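Local coordinates for protein LacI family sugar-binding transcriptional regulator (PDB 4RK0) that binds ribose in the cleft of its sugar-binding domain and, as a LacI-family regulator, probably represses transcription by binding DNA, at residues 139-142 and 143-146; 195-199 and 200-204; 240-243 and 244-248. One frame throughout, in Å; residues are numbered along the deposited sequence.

Contact 1: 139-142 and 143-146; sequences NIQQ and RLKG. With RIB (alpha-D-ribofuranose), chain E.
O3 of the bound ribofuranose is gripped by both terminal nitrogens of R143, with NH1 and NH2 each 3.0 Å from it. NH2 also reaches the sugar's O2 at 2.9 Å, which lies at the edge of the guanidinium, near its plane. One turn back, N139 contributes its amide: ND2 donates to O1 of the ribose over 2.9 Å in a nearly straight bond (163°). Turning CG in between its own backbone N and C (chi1 67°) brings that amide round to the sugar. Between these polar groups I140 lays CG1 over one face of the R143 guanidinium, 4.0 Å from NH1, while its CD1 borders the sugar. Helix 138-150 belongs to the beta-alpha-beta unit between strands 127-132 and 154-159, and its first turn faces the ligand pocket. An extended arginine suits the place because it spans from the helix to the sugar; D109 binds NE in a salt bridge, I185 O accepts from NH1, and Y213 makes a cation-pi contact, which together fix the rotation of the flat group. Farther from the pocket, Q142 and K145 run alongside each other, OE1 3.7 Å from NZ. The backbone there is regular, K145 N donating to Q141 O nearly straight.

Contact 2: 195-199 and 200-204; sequences RGLAE and AGKKI
L197 O and A198 O receive the backbone bonds that end helix 187-199. K202 N donates to L197 O over 3.0 Å, nearly straight at 168°, and G201 N donates to A198 O over 2.9 Å, approaching from above the carbonyl plane. A200 N shares itself between G196 O and L197 O in two weak bonds, as the helical pattern gives way. With the positive phi of G201 (63°) and two bonds back into the last turn, this is a Schellman motif. Glycine suits the turning position because it takes such a phi without strain from a side chain.

The apolar contacts follow from that reversal, since the chain after the turn comes back past the helix. L197 meets it with both methyls: CD2 touches K202 CB at 4.0 Å, and CD1 packs against I204 CD1, also at 4.0 Å. Both pairs of side chains cross at about a right angle. With CG of L197 beside its backbone N (chi1 -73°), its methyls can serve the two neighbours at once. Leucine and isoleucine fit this side, where V171 and L175 of helix 164-175 and I210 of strand 209-211 enclose L197. Lysine suits position 202 because its CB does the packing while the end of the chain leads away.

Charged groups lie on the other side of the helix. R195 NE and E199 OE2, one turn apart, form a salt bridge at 3.5 Å. Y168 holds both residues, accepting a cation-pi contact from R195 and joining E199 OE1 in a hydrogen bond; R195 NH1 also makes a weak hydrogen bond to Y221 of the second subunit.

Contact 3: 240-243 and 244-248; sequences TATL and LLERI
Successive turns of helix 233-249 meet here, a local and largely buried contact where the helix packs on the seven-stranded mixed sheet and beside helix 20-35. Regular i to i+4 bonds carry the backbone: L245 N donates to A241 O over 2.9 Å, nearly straight, and L244 N to T240 O over 3.1 Å, while R247 N to L243 O is weak at 3.3 Å. Among the side chains, E246 lies obliquely against L243, bringing OE1 to 3.3 Å from CD2, and its OE2 comes within 4.1 Å of CG2 of T242. The straight outer part of the glutamate carries its carboxylate past the methyls of both neighbours. Leucines suit the inner faces: L244 packs on I10 and I91 of the sheet, and L245, with the small A241, on V32 of helix 20-35. The threonine hydroxyls turn back to their own helix, OG1 of T240 to L236 O and OG1 of T242 to Q238 O, while E246 keeps a weak, long ion pair to K253. Buried R247 pairs through NE with D103 and gives NH1 to K253 O, so its charge is probably well compensated inside the lobe.

Overall arrangement
Along the chain contact 1 comes first, on helix 138-150, followed by contact 2 at the end of helix 187-199 and contact 3 on helix 233-249. Contacts 1 and 2 belong to the lobe built on the parallel sheet of four strands; contact 3 lies against the mixed seven-stranded sheet of the other lobe. Centres of contacts 1 and 2, and of 1 and 3, are each about 27 Å apart, whereas those of 2 and 3 stand about 45 Å apart on opposite sides of the chain's centre. In this two-lobed periplasmic-binding-protein-like fold, contact 1 touches the ribose, contact 2 lies near the second subunit, which R195 reaches weakly, and contact 3 belongs to the packing of the other lobe.

Contact 1: 139-142 and 143-146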
loop_
_atom_site.group_PDB
_atom_site.type_symbol
_atom_site.label_atom_id
_atom_site.label_comp_id
_atom_site.label_asym_id
_atom_site.label_seq_id
_atom_site.Cartn_x
_atom_site.Cartn_y
_atom_site.Cartn_z
ATOM N N ASN A 139 -17.077 -8.565 -10.110
ATOM C CA ASN A 139 -17.084 -8.709 -8.677
ATOM C C ASN A 139 -17.630 -7.459 -8.002
ATOM O O ASN A 139 -18.435 -7.541 -7.084
ATOM C CB ASN A 139 -15.680 -9.113 -8.167
ATOM C CG ASN A 139 -14.614 -8.019 -8.357
ATOM O OD1 ASN A 139 -14.504 -7.363 -9.414
ATOM N ND2 ASN A 139 -13.774 -7.864 -7.342
ATOM N N ILE A 140 -17.263 -6.298 -8.527
ATOM C CA ILE A 140 -17.715 -5.043 -7.960
ATOM C C ILE A 140 -19.185 -4.808 -8.280
ATOM O O ILE A 140 -19.945 -4.446 -7.391
ATOM C CB ILE A 140 -16.830 -3.877 -8.417
ATOM C CG1 ILE A 140 -15.460 -4.054 -7.756
ATOM C CG2 ILE A 140 -17.485 -2.569 -8.034
ATOM C CD1 ILE A 140 -14.343 -3.222 -8.341
ATOM N N GLN A 141 -19.586 -5.126 -9.519
ATOM C CA GLN A 141 -20.957 -5.000 -9.935
ATOM C C GLN A 141 -21.838 -5.848 -9.037
ATOM O O GLN A 141 -22.897 -5.414 -8.639
ATOM C CB GLN A 141 -21.149 -5.428 -11.417
ATOM C CG GLN A 141 -22.490 -4.956 -11.984
ATOM C CD GLN A 141 -22.575 -3.441 -12.164
ATOM O OE1 GLN A 141 -23.562 -2.796 -11.784
ATOM N NE2 GLN A 141 -21.540 -2.866 -12.748
ATOM N N GLN A 142 -21.386 -7.056 -8.699
ATOM C CA GLN A 142 -22.138 -7.886 -7.751
ATOM C C GLN A 142 -22.454 -7.223 -6.402
ATOM O O GLN A 142 -23.442 -7.566 -5.757
ATOM C CB GLN A 142 -21.422 -9.212 -7.514
ATOM C CG GLN A 142 -21.377 -10.117 -8.735
ATOM C CD GLN A 142 -22.746 -10.667 -9.111
ATOM O OE1 GLN A 142 -23.365 -10.239 -10.089
ATOM N NE2 GLN A 142 -23.221 -11.622 -8.333
ATOM N N ARG A 143 -21.623 -6.299 -5.936
ATOM C CA ARG A 143 -21.928 -5.618 -4.689
ATOM C C ARG A 143 -23.148 -4.724 -4.837
ATOM O O ARG A 143 -24.011 -4.645 -3.953
ATOM C CB ARG A 143 -20.742 -4.776 -4.237
ATOM C CG ARG A 143 -19.514 -5.576 -3.861
ATOM C CD ARG A 143 -18.260 -4.725 -3.703
ATOM N NE ARG A 143 -17.079 -5.575 -3.786
ATOM C CZ ARG A 143 -15.833 -5.147 -3.843
ATOM N NH1 ARG A 143 -15.561 -3.836 -3.717
ATOM N NH2 ARG A 143 -14.847 -6.032 -3.961
ATOM N N LEU A 144 -23.230 -4.019 -5.959
ATOM C CA LEU A 144 -24.423 -3.246 -6.232
ATOM C C LEU A 144 -25.637 -4.175 -6.351
ATOM O O LEU A 144 -26.732 -3.890 -5.793
ATOM C CB LEU A 144 -24.264 -2.462 -7.535
ATOM C CG LEU A 144 -25.554 -1.746 -7.954
ATOM C CD1 LEU A 144 -25.970 -0.687 -6.948
ATOM C CD2 LEU A 144 -25.360 -1.120 -9.325
ATOM N N LYS A 145 -25.451 -5.250 -7.120
ATOM C CA LYS A 145 -26.550 -6.244 -7.328
ATOM C C LYS A 145 -27.042 -6.795 -5.994
ATOM O O LYS A 145 -28.241 -6.849 -5.734
ATOM C CB LYS A 145 -26.072 -7.381 -8.230
ATOM C CG LYS A 145 -27.194 -8.244 -8.808
ATOM C CD LYS A 145 -26.949 -8.571 -10.279
ATOM C CE LYS A 145 -27.648 -9.851 -10.702
ATOM N NZ LYS A 145 -26.929 -11.049 -10.185
ATOM N N GLY A 146 -26.120 -7.167 -5.111
ATOM C CA GLY A 146 -26.546 -7.646 -3.790
ATOM C C GLY A 146 -27.213 -6.556 -2.984
ATOM O O GLY A 146 -28.222 -6.786 -2.298
HETATM O O5 RIB E . -10.511 -2.100 -2.945
HETATM C C5 RIB E . -10.045 -2.559 -4.204
HETATM C C4 RIB E . -11.199 -3.222 -4.821
HETATM O O4 RIB E . -10.976 -3.648 -6.190
HETATM C C3 RIB E . -11.329 -4.332 -3.797
HETATM O O3 RIB E . -12.624 -4.097 -3.243
HETATM C C2 RIB E . -11.094 -5.563 -4.677
HETATM O O2 RIB E . -12.066 -6.556 -4.457
HETATM C C1 RIB E . -10.938 -5.080 -6.130
HETATM O O1 RIB E . -11.791 -5.774 -7.023
#

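Contact 2: 195-199 and 200-204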
loop_
_atom_site.group_PDB
_atom_site.type_symbol
_atom_site.label_atom_id
_atom_site.label_comp_id
_atom_site.label_asym_id
_atom_site.label_seq_id
_atom_site.Cartn_x
_atom_site.Cartn_y
_atom_site.Cartn_z
ATOM N N ARG A 195 -12.552 13.127 2.889
ATOM C CA ARG A 195 -11.807 14.342 2.605
ATOM C C ARG A 195 -12.701 15.414 1.968
ATOM O O ARG A 195 -12.652 16.563 2.357
ATOM C CB ARG A 195 -10.615 14.031 1.698
ATOM C CG ARG A 195 -9.837 15.235 1.239
ATOM C CD ARG A 195 -8.799 14.882 0.184
ATOM N NE ARG A 195 -8.168 16.072 -0.408
ATOM C CZ ARG A 195 -7.452 16.080 -1.539
ATOM N NH1 ARG A 195 -7.269 14.966 -2.252
ATOM N NH2 ARG A 195 -6.929 17.220 -1.987
ATOM N N GLY A 196 -13.515 15.052 0.993
ATOM C CA GLY A 196 -14.320 16.047 0.325
ATOM C C GLY A 196 -15.392 16.601 1.235
ATOM O O GLY A 196 -15.680 17.825 1.233
ATOM N N LEU A 197 -16.001 15.704 2.018
ATOM C CA LEU A 197 -17.015 16.137 2.962
ATOM C C LEU A 197 -16.377 17.069 4.020
ATOM O O LEU A 197 -16.983 18.068 4.400
ATOM C CB LEU A 197 -17.716 14.954 3.631
ATOM C CG LEU A 197 -18.669 14.229 2.670
ATOM C CD1 LEU A 197 -19.180 12.929 3.279
ATOM C CD2 LEU A 197 -19.846 15.114 2.297
ATOM N N ALA A 198 -15.168 16.756 4.469
ATOM C CA ALA A 198 -14.505 17.596 5.462
ATOM C C ALA A 198 -14.305 19.021 4.883
ATOM O O ALA A 198 -14.549 20.002 5.564
ATOM C CB ALA A 198 -13.175 17.002 5.889
ATOM N N GLU A 199 -13.881 19.108 3.636
ATOM C CA GLU A 199 -13.676 20.420 2.996
ATOM C C GLU A 199 -14.962 21.217 2.880
ATOM O O GLU A 199 -14.952 22.454 2.822
ATOM C CB GLU A 199 -12.985 20.258 1.634
ATOM C CG GLU A 199 -11.526 19.769 1.806
ATOM C CD GLU A 199 -10.764 19.633 0.499
ATOM O OE1 GLU A 199 -11.313 19.972 -0.571
ATOM O OE2 GLU A 199 -9.610 19.144 0.549
ATOM N N ALA A 200 -16.077 20.507 2.867
ATOM C CA ALA A 200 -17.365 21.138 2.823
ATOM C C ALA A 200 -17.947 21.385 4.198
ATOM O O ALA A 200 -19.102 21.781 4.299
ATOM C CB ALA A 200 -18.318 20.304 1.985
ATOM N N GLY A 201 -17.217 21.075 5.268
ATOM C CA GLY A 201 -17.732 21.206 6.637
ATOM C C GLY A 201 -18.926 20.309 6.959
ATOM O O GLY A 201 -19.771 20.660 7.772
ATOM N N LYS A 202 -19.002 19.151 6.315
ATOM C CA LYS A 202 -20.083 18.208 6.583
ATOM C C LYS A 202 -19.539 17.135 7.498
ATOM O O LYS A 202 -18.408 16.693 7.363
ATOM C CB LYS A 202 -20.639 17.625 5.282
ATOM C CG LYS A 202 -21.058 18.667 4.289
ATOM C CD LYS A 202 -22.152 19.575 4.814
ATOM C CE LYS A 202 -22.608 20.492 3.692
ATOM N NZ LYS A 202 -23.621 21.483 4.141
ATOM N N LYS A 203 -20.341 16.764 8.472
ATOM C CA LYS A 203 -19.944 15.825 9.478
ATOM C C LYS A 203 -20.350 14.376 9.150
ATOM O O LYS A 203 -21.373 14.144 8.543
ATOM C CB LYS A 203 -20.550 16.211 10.817
ATOM C CG LYS A 203 -20.000 17.484 11.444
ATOM C CD LYS A 203 -20.574 17.652 12.850
ATOM C CE LYS A 203 -20.143 18.938 13.538
ATOM N NZ LYS A 203 -21.118 20.037 13.308
ATOM N N ILE A 204 -19.523 13.444 9.588
ATOM C CA ILE A 204 -19.808 12.019 9.514
ATOM C C ILE A 204 -19.758 11.481 10.943
ATOM O O ILE A 204 -18.705 11.561 11.585
ATOM C CB ILE A 204 -18.740 11.303 8.659
ATOM C CG1 ILE A 204 -18.711 11.838 7.235
ATOM C CG2 ILE A 204 -18.914 9.783 8.725
ATOM C CD1 ILE A 204 -17.354 11.659 6.556
#

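Contact 3: 240-243 and 244-248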
loop_
_atom_site.group_PDB
_atom_site.type_symbol
_atom_site.label_atom_id
_atom_site.label_comp_id
_atom_site.label_asym_id
_atom_site.label_seq_id
_atom_site.Cartn_x
_atom_site.Cartn_y
_atom_site.Cartn_z
ATOM N N THR A 240 -5.338 -18.616 -2.813
ATOM C CA THR A 240 -5.024 -18.508 -4.237
ATOM C C THR A 240 -3.680 -19.133 -4.606
ATOM O O THR A 240 -3.594 -19.900 -5.558
ATOM C CB THR A 240 -5.115 -17.000 -4.661
ATOM O OG1 THR A 240 -6.475 -16.546 -4.495
ATOM C CG2 THR A 240 -4.715 -16.814 -6.074
ATOM N N ALA A 241 -2.633 -18.823 -3.844
ATOM C CA ALA A 241 -1.301 -19.389 -4.086
ATOM C C ALA A 241 -1.320 -20.885 -3.829
ATOM O O ALA A 241 -0.666 -21.655 -4.535
ATOM C CB ALA A 241 -0.261 -18.730 -3.194
ATOM N N THR A 242 -2.068 -21.288 -2.817
ATOM C CA THR A 242 -2.034 -22.688 -2.381
ATOM C C THR A 242 -2.616 -23.513 -3.487
ATOM O O THR A 242 -2.034 -24.513 -3.888
ATOM C CB THR A 242 -2.783 -22.896 -1.062
ATOM O OG1 THR A 242 -2.099 -22.154 -0.030
ATOM C CG2 THR A 242 -2.791 -24.378 -0.650
ATOM N N LEU A 243 -3.767 -23.086 -3.990
ATOM C CA LEU A 243 -4.411 -23.790 -5.090
ATOM C C LEU A 243 -3.590 -23.805 -6.346
ATOM O O LEU A 243 -3.584 -24.806 -7.055
ATOM C CB LEU A 243 -5.788 -23.228 -5.358
ATOM C CG LEU A 243 -6.867 -23.574 -4.342
ATOM C CD1 LEU A 243 -8.166 -23.019 -4.851
ATOM C CD2 LEU A 243 -6.992 -25.074 -4.108
ATOM N N LEU A 244 -2.839 -22.740 -6.618
ATOM C CA LEU A 244 -2.020 -22.723 -7.825
ATOM C C LEU A 244 -0.859 -23.674 -7.683
ATOM O O LEU A 244 -0.544 -24.408 -8.605
ATOM C CB LEU A 244 -1.505 -21.315 -8.156
ATOM C CG LEU A 244 -0.594 -21.169 -9.377
ATOM C CD1 LEU A 244 -1.299 -21.614 -10.658
ATOM C CD2 LEU A 244 -0.163 -19.710 -9.504
ATOM N N LEU A 245 -0.199 -23.658 -6.535
ATOM C CA LEU A 245 0.927 -24.579 -6.340
ATOM C C LEU A 245 0.486 -26.047 -6.380
ATOM O O LEU A 245 1.280 -26.930 -6.766
ATOM C CB LEU A 245 1.657 -24.258 -5.041
ATOM C CG LEU A 245 2.605 -23.050 -5.124
ATOM C CD1 LEU A 245 3.259 -22.829 -3.767
ATOM C CD2 LEU A 245 3.672 -23.232 -6.188
ATOM N N GLU A 246 -0.774 -26.298 -6.028
ATOM C CA GLU A 246 -1.333 -27.641 -6.122
ATOM C C GLU A 246 -1.449 -28.097 -7.559
ATOM O O GLU A 246 -1.263 -29.274 -7.837
ATOM C CB GLU A 246 -2.721 -27.713 -5.498
ATOM C CG GLU A 246 -2.750 -28.028 -4.009
ATOM C CD GLU A 246 -4.143 -27.891 -3.397
ATOM O OE1 GLU A 246 -5.142 -27.746 -4.140
ATOM O OE2 GLU A 246 -4.243 -27.904 -2.156
ATOM N N ARG A 247 -1.789 -27.186 -8.471
ATOM C CA ARG A 247 -1.889 -27.553 -9.878
ATOM C C ARG A 247 -0.486 -27.721 -10.464
ATOM O O ARG A 247 -0.232 -28.604 -11.265
ATOM C CB ARG A 247 -2.747 -26.545 -10.647
ATOM C CG ARG A 247 -2.925 -26.896 -12.114
ATOM C CD ARG A 247 -4.046 -26.059 -12.756
ATOM N NE ARG A 247 -5.339 -26.234 -12.076
ATOM C CZ ARG A 247 -6.143 -27.289 -12.206
ATOM N NH1 ARG A 247 -5.794 -28.311 -12.985
ATOM N NH2 ARG A 247 -7.294 -27.342 -11.543
ATOM N N ILE A 248 0.438 -26.893 -10.037
ATOM C CA ILE A 248 1.806 -26.996 -10.515
ATOM C C ILE A 248 2.330 -28.388 -10.168
ATOM O O ILE A 248 3.015 -28.994 -10.961
ATOM C CB ILE A 248 2.699 -25.868 -9.962
ATOM C CG1 ILE A 248 2.387 -24.566 -10.708
ATOM C CG2 ILE A 248 4.172 -26.200 -10.119
ATOM C CD1 ILE A 248 2.975 -23.337 -10.063
#